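Local coordinates for protein protease LasA (PDB 3IT5) that cleaves peptide bonds after Gly-Gly as a secreted zinc metallopeptidase of family M23, degrading staphylococcal pentaglycine cross-links and taking part in elastin breakdown, at residues M7-R12 with A137-Y142; S50-H55 with S94-L99. All blocks are in the same frame, centred on the assembly; numbering follows the deposited sequence.

Contact 1 (M7-R12 with A137-Y142)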
loop_
_atom_site.group_PDB
_atom_site.type_symbol
_atom_site.label_atom_id
_atom_site.label_comp_id
_atom_site.label_asym_id
_atom_site.label_seq_id
_atom_site.Cartn_x
_atom_site.Cartn_y
_atom_site.Cartn_z
ATOM N N MET A 7 -0.635 9.046 -7.699
ATOM C CA MET A 7 -1.055 7.882 -6.925
ATOM C C MET A 7 -2.322 8.062 -6.100
ATOM O O MET A 7 -2.576 9.132 -5.543
ATOM C CB MET A 7 0.086 7.413 -6.021
ATOM C CG MET A 7 1.121 6.591 -6.750
ATOM S SD MET A 7 2.509 6.162 -5.706
ATOM C CE MET A 7 3.598 7.531 -6.059
ATOM N N GLN A 8 -3.110 6.990 -6.049
ATOM C CA GLN A 8 -4.219 6.836 -5.116
ATOM C C GLN A 8 -3.843 5.732 -4.121
ATOM O O GLN A 8 -2.800 5.089 -4.268
ATOM C CB GLN A 8 -5.507 6.457 -5.866
ATOM C CG GLN A 8 -5.422 5.125 -6.625
ATOM C CD GLN A 8 -6.761 4.434 -6.794
ATOM O OE1 GLN A 8 -6.990 3.367 -6.222
ATOM N NE2 GLN A 8 -7.647 5.026 -7.576
ATOM N N LEU A 9 -4.693 5.506 -3.121
ATOM C CA LEU A 9 -4.502 4.408 -2.167
ATOM C C LEU A 9 -4.751 3.048 -2.840
ATOM O O LEU A 9 -5.604 2.949 -3.731
ATOM C CB LEU A 9 -5.425 4.593 -0.954
ATOM C CG LEU A 9 -5.217 5.869 -0.129
ATOM C CD1 LEU A 9 -6.480 6.221 0.673
ATOM C CD2 LEU A 9 -3.990 5.756 0.786
ATOM N N PRO A 10 -4.012 1.997 -2.416
ATOM C CA PRO A 10 -4.056 0.686 -3.087
ATOM C C PRO A 10 -5.273 -0.195 -2.757
ATOM O O PRO A 10 -5.132 -1.410 -2.568
ATOM C CB PRO A 10 -2.750 0.023 -2.629
ATOM C CG PRO A 10 -2.508 0.592 -1.280
ATOM C CD PRO A 10 -3.016 2.015 -1.326
ATOM N N TRP A 11 -6.452 0.421 -2.674
ATOM C CA TRP A 11 -7.714 -0.316 -2.662
ATOM C C TRP A 11 -8.754 0.397 -3.520
ATOM O O TRP A 11 -8.535 1.533 -3.943
ATOM C CB TRP A 11 -8.232 -0.561 -1.242
ATOM C CG TRP A 11 -8.365 0.655 -0.367
ATOM C CD1 TRP A 11 -9.443 1.491 -0.275
ATOM C CD2 TRP A 11 -7.397 1.144 0.573
ATOM N NE1 TRP A 11 -9.202 2.477 0.657
ATOM C CE2 TRP A 11 -7.953 2.286 1.191
ATOM C CE3 TRP A 11 -6.111 0.728 0.949
ATOM C CZ2 TRP A 11 -7.271 3.017 2.167
ATOM C CZ3 TRP A 11 -5.429 1.461 1.917
ATOM C CH2 TRP A 11 -6.012 2.591 2.516
ATOM N N ARG A 12 -9.867 -0.281 -3.787
ATOM C CA ARG A 12 -10.906 0.246 -4.668
ATOM C C ARG A 12 -11.379 1.642 -4.272
ATOM O O ARG A 12 -11.598 1.931 -3.096
ATOM C CB ARG A 12 -12.109 -0.689 -4.706
ATOM C CG ARG A 12 -11.915 -1.973 -5.493
ATOM C CD ARG A 12 -13.004 -2.954 -5.104
ATOM N NE ARG A 12 -13.201 -4.001 -6.103
ATOM C CZ ARG A 12 -14.205 -4.876 -6.088
ATOM N NH1 ARG A 12 -15.121 -4.833 -5.125
ATOM N NH2 ARG A 12 -14.295 -5.792 -7.046
ATOM N N ALA A 137 4.877 11.929 0.609
ATOM C CA ALA A 137 4.207 11.350 -0.562
ATOM C C ALA A 137 2.684 11.513 -0.512
ATOM O O ALA A 137 2.073 11.380 0.550
ATOM C CB ALA A 137 4.581 9.885 -0.719
ATOM N N SER A 138 2.081 11.807 -1.664
ATOM C CA SER A 138 0.621 11.909 -1.770
ATOM C C SER A 138 -0.029 10.640 -2.327
ATOM O O SER A 138 0.460 10.041 -3.286
ATOM C CB SER A 138 0.197 13.113 -2.616
ATOM O OG SER A 138 0.393 14.334 -1.922
ATOM N N PHE A 139 -1.127 10.244 -1.696
ATOM C CA PHE A 139 -1.982 9.172 -2.174
ATOM C C PHE A 139 -3.384 9.744 -2.155
ATOM O O PHE A 139 -3.991 9.881 -1.089
ATOM C CB PHE A 139 -1.872 7.948 -1.265
ATOM C CG PHE A 139 -0.511 7.314 -1.277
ATOM C CD1 PHE A 139 0.423 7.629 -0.296
ATOM C CD2 PHE A 139 -0.157 6.418 -2.281
ATOM C CE1 PHE A 139 1.691 7.053 -0.306
ATOM C CE2 PHE A 139 1.107 5.835 -2.305
ATOM C CZ PHE A 139 2.035 6.156 -1.311
ATOM N N GLY A 140 -3.874 10.116 -3.336
ATOM C CA GLY A 140 -5.069 10.954 -3.440
ATOM C C GLY A 140 -4.770 12.312 -2.824
ATOM O O GLY A 140 -3.681 12.855 -3.035
ATOM N N PRO A 141 -5.720 12.859 -2.038
ATOM C CA PRO A 141 -5.506 14.141 -1.365
ATOM C C PRO A 141 -4.546 14.044 -0.171
ATOM O O PRO A 141 -4.034 15.071 0.285
ATOM C CB PRO A 141 -6.913 14.519 -0.885
ATOM C CG PRO A 141 -7.596 13.202 -0.673
ATOM C CD PRO A 141 -7.060 12.305 -1.761
ATOM N N TYR A 142 -4.310 12.824 0.319
ATOM C CA TYR A 142 -3.517 12.602 1.536
ATOM C C TYR A 142 -2.013 12.732 1.320
ATOM O O TYR A 142 -1.446 12.107 0.413
ATOM C CB TYR A 142 -3.801 11.221 2.142
ATOM C CG TYR A 142 -5.260 10.914 2.385
ATOM C CD1 TYR A 142 -5.983 11.586 3.372
ATOM C CD2 TYR A 142 -5.914 9.937 1.639
ATOM C CE1 TYR A 142 -7.330 11.300 3.595
ATOM C CE2 TYR A 142 -7.256 9.647 1.853
ATOM C CZ TYR A 142 -7.956 10.332 2.832
ATOM O OH TYR A 142 -9.279 10.041 3.054
HETATM O O HOH W 1 0.685 10.775 -6.041
#

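Contact 2 (S50-H55 with S94-L99)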
loop_
_atom_site.group_PDB
_atom_site.type_symbol
_atom_site.label_atom_id
_atom_site.label_comp_id
_atom_site.label_asym_id
_atom_site.label_seq_id
_atom_site.Cartn_x
_atom_site.Cartn_y
_atom_site.Cartn_z
ATOM N N SER A 50 -10.199 -6.470 -2.105
ATOM C CA SER A 50 -9.469 -6.210 -3.348
ATOM C C SER A 50 -8.343 -5.190 -3.199
ATOM O O SER A 50 -8.562 -4.074 -2.709
ATOM C CB SER A 50 -10.443 -5.769 -4.448
ATOM O OG SER A 50 -11.458 -6.745 -4.631
ATOM N N VAL A 51 -7.141 -5.593 -3.618
ATOM C CA VAL A 51 -6.008 -4.682 -3.769
ATOM C C VAL A 51 -5.940 -4.192 -5.228
ATOM O O VAL A 51 -5.977 -4.994 -6.166
ATOM C CB VAL A 51 -4.663 -5.354 -3.380
ATOM C CG1 VAL A 51 -3.491 -4.390 -3.589
ATOM C CG2 VAL A 51 -4.690 -5.855 -1.930
ATOM N N VAL A 52 -5.854 -2.878 -5.408
ATOM C CA VAL A 52 -5.762 -2.290 -6.744
ATOM C C VAL A 52 -4.460 -1.512 -6.925
ATOM O O VAL A 52 -3.830 -1.087 -5.943
ATOM C CB VAL A 52 -6.975 -1.370 -7.083
ATOM C CG1 VAL A 52 -8.310 -2.088 -6.841
ATOM C CG2 VAL A 52 -6.910 -0.070 -6.293
ATOM N N ALA A 53 -4.068 -1.330 -8.185
ATOM C CA ALA A 53 -2.901 -0.528 -8.533
ATOM C C ALA A 53 -3.053 0.901 -8.026
ATOM O O ALA A 53 -4.082 1.549 -8.236
ATOM C CB ALA A 53 -2.673 -0.535 -10.040
ATOM N N ALA A 54 -2.017 1.380 -7.347
ATOM C CA ALA A 54 -2.001 2.736 -6.823
ATOM C C ALA A 54 -1.765 3.756 -7.935
ATOM O O ALA A 54 -2.036 4.944 -7.763
ATOM C CB ALA A 54 -0.951 2.864 -5.747
ATOM N N HIS A 55 -1.274 3.279 -9.078
ATOM C CA HIS A 55 -0.951 4.141 -10.210
ATOM C C HIS A 55 -0.874 3.371 -11.526
ATOM O O HIS A 55 -0.879 2.129 -11.542
ATOM C CB HIS A 55 0.390 4.836 -9.964
ATOM C CG HIS A 55 1.526 3.886 -9.749
ATOM N ND1 HIS A 55 2.360 3.480 -10.767
ATOM C CD2 HIS A 55 1.965 3.261 -8.631
ATOM C CE1 HIS A 55 3.263 2.643 -10.287
ATOM N NE2 HIS A 55 3.042 2.490 -8.993
ATOM N N SER A 94 -3.859 0.835 -14.924
ATOM C CA SER A 94 -4.107 2.185 -14.426
ATOM C C SER A 94 -4.348 2.122 -12.918
ATOM O O SER A 94 -4.585 1.043 -12.367
ATOM C CB SER A 94 -5.344 2.769 -15.110
ATOM O OG SER A 94 -5.276 2.608 -16.516
ATOM N N ALA A 95 -4.302 3.272 -12.252
ATOM C CA ALA A 95 -4.775 3.350 -10.882
ATOM C C ALA A 95 -6.163 2.721 -10.841
ATOM O O ALA A 95 -6.974 2.946 -11.742
ATOM C CB ALA A 95 -4.820 4.793 -10.399
ATOM N N ASP A 96 -6.402 1.896 -9.825
ATOM C CA ASP A 96 -7.710 1.280 -9.579
ATOM C C ASP A 96 -7.958 -0.006 -10.384
ATOM O O ASP A 96 -9.091 -0.488 -10.447
ATOM C CB ASP A 96 -8.851 2.296 -9.780
ATOM C CG ASP A 96 -9.952 2.167 -8.735
ATOM O OD1 ASP A 96 -9.655 1.791 -7.580
ATOM O OD2 ASP A 96 -11.117 2.469 -9.066
ATOM N N THR A 97 -6.905 -0.558 -10.991
ATOM C CA THR A 97 -7.001 -1.865 -11.648
ATOM C C THR A 97 -6.805 -2.952 -10.597
ATOM O O THR A 97 -5.754 -3.020 -9.964
ATOM C CB THR A 97 -5.959 -2.045 -12.785
ATOM O OG1 THR A 97 -6.215 -1.106 -13.837
ATOM C CG2 THR A 97 -6.035 -3.464 -13.361
ATOM N N LYS A 98 -7.813 -3.803 -10.417
ATOM C CA LYS A 98 -7.730 -4.861 -9.411
ATOM C C LYS A 98 -6.593 -5.833 -9.715
ATOM O O LYS A 98 -6.565 -6.461 -10.772
ATOM C CB LYS A 98 -9.067 -5.599 -9.271
ATOM C CG LYS A 98 -9.037 -6.763 -8.286
ATOM C CD LYS A 98 -10.447 -7.258 -7.971
ATOM C CE LYS A 98 -10.423 -8.545 -7.143
ATOM N NZ LYS A 98 -11.796 -8.892 -6.659
ATOM N N LEU A 99 -5.658 -5.942 -8.774
ATOM C CA LEU A 99 -4.497 -6.826 -8.908
ATOM C C LEU A 99 -4.770 -8.208 -8.328
ATOM O O LEU A 99 -4.116 -9.189 -8.699
ATOM C CB LEU A 99 -3.280 -6.210 -8.210
ATOM C CG LEU A 99 -2.886 -4.774 -8.580
ATOM C CD1 LEU A 99 -1.612 -4.363 -7.843
ATOM C CD2 LEU A 99 -2.703 -4.624 -10.086
#

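Contact 1 (M7-R12 with A137-Y142)
A type II' beta turn from Phe139 to Tyr142 meets the N-terminal segment through one nearly straight backbone bond, Gly140 N to Met7 O at 2.7 Å with an N-H...O angle of 174°. Gly140 is the first of the two central residues of the turn, where phi is positive (64°); glycine takes up this conformation easily, and a side chain here would run into the ring of Pro141. Met7 O also receives a CA-H...O contact from Phe139. At the other end of the same residue, a water accepts from Met7 N and donates to Ser138 O, so the main chain of Met7 is tied to segment 137-142 both directly and through solvent.

The turn closes a tight beta hairpin between strands 138-139 and 142-145, and strand 138-139 is an outermost strand of the small four-stranded antiparallel sheet. Against it lies the loop that precedes strand 16-19. Met7 and Phe139 run side by side and point the same way, with SD 3.7 Å from Phe139 CE2, an oblique Met-aromatic contact. Met7 CG stands anti to the carbonyl carbon and the chain bends at its last torsion (chi3 -92°); a flexible thioether suits this buried place beside an aromatic ring. Gln8 O sits at the edge of the same ring, 3.6 Å from CD2. The fork of Leu9 lets CD2 rest on Phe139 CB at 3.7 Å and CD1 on Tyr142 CE2, also at 3.7 Å, its side chain crossing each at about a right angle. The Tyr142 hydroxyl is hydrogen-bonded to Tyr176 O.

Contact 2 (S50-H55 with S94-L99)
Ser94 opens a type II beta turn that faces Ala53, its O lying 3.4 Å from Ala53 CB. The same oxygen accepts from Thr97 N and Thr97 OG1, which approach from one face of its carbonyl plane and close the turn. Ala95 CA and His55 CA stand 4.0 Å apart, the small CB of Ala95 fits beside Ala54 O, and its CA-H points at Ala53 O. Asp96 occupies the turn position with positive phi (84°). Its N donates to Ala53 O at 2.8 Å, while its side chain runs beside Val52 and points the same way, OD1 standing 3.6 Å from Val52 CG2. That carboxylate oxygen is hydrogen-bonded to Gln13 N.

Thr97 O takes the Ala53 N-H at 3.0 Å and a CA-H from Val52. Lys98 then pairs with Val52 as an antiparallel non-hydrogen-bonded pair, where strands 50-52 and 98-102 join in the main sheet of the M23 fold. Val52 CG1 lies against Lys98 CA. The lysine is extended, CG anti to the backbone N (chi1 177°), and its aliphatic part passes Ser50 before NZ donates to Ser50 OG at 3.0 Å. Leu99 N adds a 2.8 Å bond to Val51 O, and the pairing runs on to Gly100. The isobutyl group of Leu99 packs on Ala53, CD2 to CB 4.1 Å, and also touches Tyr79 and Met82 of strand 75-83, a setting that suits a branched apolar residue.

Of the three main-chain bonds, the two made by Ala53 carry the pairing past the strand into the turn. The lysine ammonium meets a neutral hydroxyl, so this bond probably orients NZ rather than offsetting its charge.

Contacts 1 and 2 have centres 11 Å apart and touch through the N-terminal segment 7-12. Along the chain, both segments of contact 2 fall between the two of contact 1, whose halves come from near the N-terminus and from after strand 121-127. Probable backbone hydrogen bonds from Gln8 N to Ala54 O and from Val52 N to Pro10 O let segment 7-12 flank segment 50-55, which has 94-99 as its other neighbour. The N-terminal loop therefore bridges the main antiparallel sheet and the separate four-stranded sheet. Val51 of contact 2 lies about 12 Å from the zinc ion and Phe139 of contact 1 about 13 Å, measured from their side chains.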